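Local coordinates for protein purine nucleoside phosphorylase (Bacillus licheniformis, PDB 6DZD) that probably cleaves adenosine, inosine and methylthioadenosine with phosphate to the free base and the (methylthio)ribose 1-phosphate, probably also deaminates adenosine, and binds zinc through four cysteines, at residues F129-P134 with P184-C189; G33-N38 with R269-I274. All blocks are in the same frame, centred on the assembly; numbering follows the deposited sequence.

Interaction 1: residues F129-P134 with P184-C189. With ZN (zinc ion), chain C.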
# COMPACT_ATOMS: atom_id res chain seq x y z
N PHE A 129 4.15 -3.76 3.29
CA PHE A 129 4.50 -2.41 3.67
C PHE A 129 5.19 -2.39 5.02
O PHE A 129 4.92 -3.24 5.87
CB PHE A 129 3.26 -1.53 3.73
CG PHE A 129 2.67 -1.25 2.39
CD1 PHE A 129 3.10 -0.18 1.64
CD2 PHE A 129 1.68 -2.07 1.87
CE1 PHE A 129 2.55 0.08 0.41
CE2 PHE A 129 1.14 -1.82 0.65
CZ PHE A 129 1.57 -0.75 -0.09
N ALA A 130 6.12 -1.45 5.18
CA ALA A 130 6.72 -1.20 6.47
C ALA A 130 7.33 0.20 6.49
O ALA A 130 8.42 0.36 7.05
CB ALA A 130 7.77 -2.26 6.81
N ASP A 131 6.65 1.17 5.86
CA ASP A 131 7.00 2.59 5.77
C ASP A 131 6.54 3.22 4.44
O ASP A 131 6.09 4.37 4.43
CB ASP A 131 8.50 2.85 5.92
CG ASP A 131 8.91 3.08 7.35
OD1 ASP A 131 8.01 3.30 8.20
OD2 ASP A 131 10.12 3.02 7.64
N CYS A 132 6.69 2.51 3.32
CA CYS A 132 6.28 3.04 2.02
C CYS A 132 4.76 3.28 1.99
O CYS A 132 4.00 2.76 2.80
CB CYS A 132 6.67 2.09 0.88
SG CYS A 132 8.36 1.39 0.86
N VAL A 133 4.33 4.05 1.00
CA VAL A 133 2.96 4.55 0.89
C VAL A 133 2.00 3.54 0.25
O VAL A 133 2.15 3.16 -0.91
CB VAL A 133 2.94 5.87 0.10
CG1 VAL A 133 1.54 6.35 -0.13
CG2 VAL A 133 3.77 6.91 0.80
N PRO A 134 0.97 3.11 0.98
CA PRO A 134 -0.07 2.28 0.39
C PRO A 134 -1.20 3.12 -0.18
O PRO A 134 -1.73 4.01 0.49
CB PRO A 134 -0.56 1.45 1.57
CG PRO A 134 0.00 2.09 2.79
CD PRO A 134 0.72 3.32 2.41
N PRO A 184 -1.41 3.97 6.25
CA PRO A 184 -0.27 4.25 7.12
C PRO A 184 1.05 4.11 6.37
O PRO A 184 1.31 3.10 5.71
CB PRO A 184 -0.39 3.21 8.24
CG PRO A 184 -1.81 2.87 8.26
CD PRO A 184 -2.30 2.95 6.83
N ALA A 185 1.84 5.17 6.43
CA ALA A 185 3.18 5.21 5.88
C ALA A 185 3.99 6.17 6.74
O ALA A 185 3.45 6.87 7.61
CB ALA A 185 3.17 5.61 4.41
N ILE A 186 5.30 6.21 6.46
CA ILE A 186 6.21 7.07 7.22
C ILE A 186 5.91 8.54 6.94
O ILE A 186 5.82 8.97 5.78
CB ILE A 186 7.68 6.71 6.91
CG1 ILE A 186 8.63 7.41 7.86
CG2 ILE A 186 8.06 7.02 5.47
CD1 ILE A 186 10.03 6.83 7.80
N GLY A 187 5.74 9.33 8.01
CA GLY A 187 5.46 10.74 7.85
C GLY A 187 6.72 11.53 7.61
O GLY A 187 7.84 11.06 7.85
N SER A 188 6.52 12.78 7.15
CA SER A 188 7.65 13.68 6.97
C SER A 188 8.33 13.95 8.30
O SER A 188 9.51 14.28 8.32
CB SER A 188 7.21 14.98 6.30
OG SER A 188 6.25 15.68 7.07
N CYS A 189 7.61 13.73 9.40
CA CYS A 189 8.19 13.83 10.72
C CYS A 189 9.43 12.96 10.87
O CYS A 189 10.38 13.36 11.55
CB CYS A 189 7.16 13.44 11.78
SG CYS A 189 6.16 12.03 11.32
ZN ZN C . 6.60 9.96 12.29
O HOH W 1 3.83 1.53 5.30
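Pro184 and Ala185 lie against the turn Ala130-Cys132 and the start of strand 133-139 that follows it in the YfiH/LACC1 fold, and their loop runs on to a four-cysteine zinc site. The carbonyl of Pro184 sits at the ring of Pro134, with O 3.4 Å from CD. A water is held there by three bonds: it donates to Pro184 O and Cys132 O and accepts from Asp131 N at 2.9 Å, bridging the backbones of both segments. Ala185 turns its methyl into the bend, CB 3.9 Å from Val133 CG2 and flanked by the carbonyls of Asp131 and Cys132; so small a side chain suits a place so close to backbone. Ile186 N binds Asp131 O at 2.9 Å and 169°, on a lone pair in the carbonyl plane. With CG1 anti to the backbone N (chi1 -170°), CD1 reaches the carboxylate of Asp131, which the isoleucine side chain crosses at a slant, CB 3.7 Å from OD1; Thr250, Ser259 and the backbone of Arg261 engage the carboxylate oxygens. Gly187, where a CB would run into Cys189 SG, leads the chain to Cys189, whose SG binds the zinc ion at 2.3 Å, together with Cys190, Cys249 and Cys252.

Interaction 2: residues G33-N38 with R269-I274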
# COMPACT_ATOMS: atom_id res chain seq x y z
N GLY A 33 -8.39 -3.01 3.60
CA GLY A 33 -7.79 -2.73 4.89
C GLY A 33 -6.28 -2.84 4.86
O GLY A 33 -5.66 -2.94 3.79
N PHE A 34 -5.70 -2.86 6.06
CA PHE A 34 -4.26 -2.78 6.33
C PHE A 34 -3.99 -3.51 7.64
O PHE A 34 -4.71 -3.29 8.62
CB PHE A 34 -3.84 -1.31 6.43
CG PHE A 34 -2.36 -1.06 6.30
CD1 PHE A 34 -1.75 -1.04 5.05
CD2 PHE A 34 -1.60 -0.73 7.41
CE1 PHE A 34 -0.40 -0.75 4.91
CE2 PHE A 34 -0.23 -0.44 7.30
CZ PHE A 34 0.37 -0.44 6.04
N THR A 35 -3.00 -4.38 7.67
CA THR A 35 -2.78 -5.08 8.93
C THR A 35 -1.87 -4.26 9.86
O THR A 35 -1.19 -3.31 9.45
CB THR A 35 -2.20 -6.49 8.70
OG1 THR A 35 -0.96 -6.40 7.99
CG2 THR A 35 -3.19 -7.36 7.92
N THR A 36 -1.86 -4.67 11.12
CA THR A 36 -1.05 -4.08 12.17
C THR A 36 0.06 -5.06 12.54
O THR A 36 0.13 -6.17 12.04
CB THR A 36 -1.88 -3.77 13.42
OG1 THR A 36 -2.10 -4.99 14.15
CG2 THR A 36 -3.22 -3.15 13.07
N LYS A 37 0.94 -4.59 13.43
CA LYS A 37 2.08 -5.37 13.93
C LYS A 37 1.65 -6.60 14.74
O LYS A 37 2.42 -7.56 14.86
CB LYS A 37 2.91 -4.42 14.82
CG LYS A 37 4.41 -4.61 14.97
CD LYS A 37 4.95 -3.68 16.09
N ASN A 38 0.46 -6.58 15.31
CA ASN A 38 0.10 -7.45 16.41
C ASN A 38 -0.76 -8.68 16.07
O ASN A 38 -1.53 -8.70 15.10
CB ASN A 38 -0.60 -6.61 17.47
CG ASN A 38 0.10 -5.29 17.67
OD1 ASN A 38 1.31 -5.26 17.94
ND2 ASN A 38 -0.65 -4.19 17.55
N ARG A 269 6.71 -6.82 7.83
CA ARG A 269 5.93 -6.03 6.88
C ARG A 269 4.46 -6.23 7.20
O ARG A 269 4.02 -7.37 7.39
CB ARG A 269 6.17 -6.43 5.42
CG ARG A 269 7.60 -6.36 4.93
CD ARG A 269 8.01 -4.94 4.67
NE ARG A 269 9.39 -4.85 4.19
CZ ARG A 269 10.47 -4.96 4.96
NH1 ARG A 269 10.34 -5.17 6.27
NH2 ARG A 269 11.67 -4.85 4.42
N MET A 270 3.73 -5.13 7.26
CA MET A 270 2.28 -5.21 7.22
C MET A 270 1.84 -5.46 5.78
O MET A 270 2.66 -5.49 4.85
CB MET A 270 1.65 -3.91 7.75
CG MET A 270 2.05 -3.58 9.17
SD MET A 270 3.64 -2.72 9.33
CE MET A 270 3.35 -1.25 8.32
N MET A 271 0.55 -5.66 5.57
CA MET A 271 0.06 -5.76 4.20
C MET A 271 -1.24 -4.99 4.03
O MET A 271 -2.05 -4.88 4.96
CB MET A 271 -0.11 -7.22 3.76
CG MET A 271 -1.22 -7.93 4.45
SD MET A 271 -1.31 -9.62 3.90
CE MET A 271 -2.93 -10.13 4.45
N SER A 272 -1.40 -4.38 2.86
CA SER A 272 -2.70 -3.87 2.44
C SER A 272 -3.39 -4.93 1.59
O SER A 272 -2.74 -5.72 0.90
CB SER A 272 -2.56 -2.54 1.69
OG SER A 272 -2.02 -2.71 0.40
N PHE A 273 -4.72 -4.94 1.65
CA PHE A 273 -5.51 -5.93 0.93
C PHE A 273 -6.81 -5.29 0.48
O PHE A 273 -7.36 -4.42 1.15
CB PHE A 273 -5.81 -7.15 1.80
CG PHE A 273 -6.46 -6.80 3.09
CD1 PHE A 273 -7.84 -6.66 3.16
CD2 PHE A 273 -5.70 -6.54 4.20
CE1 PHE A 273 -8.44 -6.31 4.33
CE2 PHE A 273 -6.29 -6.18 5.38
CZ PHE A 273 -7.66 -6.07 5.46
N ILE A 274 -7.30 -5.74 -0.67
CA ILE A 274 -8.59 -5.28 -1.17
C ILE A 274 -9.17 -6.36 -2.07
O ILE A 274 -8.43 -7.13 -2.69
CB ILE A 274 -8.48 -3.92 -1.90
CG1 ILE A 274 -9.85 -3.25 -2.01
CG2 ILE A 274 -7.82 -4.09 -3.28
CD1 ILE A 274 -9.83 -1.87 -2.62
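Gly33 lies under the ring of Phe273 on the neighbouring antiparallel strand. Phe273 has CG between its backbone N and carbonyl carbon (chi1 55°), which folds the ring across the strand pair and sets its face over Gly33 CA, 3.8 Å from the ring centroid in a CH-pi contact. Glycine suits this place because a CB would point into the ring. An alanine in place of Phe273 would probably uncover the Gly33 backbone and open a gap beside Trp80, which the ring also touches. Gly33 and Phe273 are a hydrogen-bonded pair, with N of Gly33 3.0 Å from O of Phe273 and the return bond from Phe273 N to Gly33 O. Thr35 N donates to Met271 O at 2.9 Å. The return bond there uses a side chain: Thr35 OG1 accepts from Met271 N at 2.9 Å and 161°, a role that suits threonine, whose hydroxyl can stand in for a carbonyl. Phe34 is on the other face, its ring edge at Ser272 CB. Met270, flexible and bent at chi2 and chi3, curls its CE to 3.8 Å from Phe34 CE2. Strands 30-35 and 270-276 thus form an antiparallel pair inside a mixed beta sheet of the YfiH/LACC1 fold.

Interaction 1 is nested along the chain inside the long loop that interaction 2 closes, their centres about 12 Å apart. They meet where strand 124-129 runs beside strand 270-276: Phe129 N lies 2.8 Å from Met270 O, a probable hydrogen bond, and Phe129 CE2 packs 3.3 Å from Ser272 OG. After Phe129 the chain turns into strand 133-139 of the second sheet, and Phe34 of interaction 2 bridges the two by touching Pro134 and Pro184. Interaction 1 supplies Cys189 to the zinc ion, which is about 12 Å from the nearest side-chain atom of Met270. Cys132, with His149 and the neighbouring His87, probably belongs to the active site, as in YfiH/LACC1 relatives; the four-cysteine zinc is a separate site.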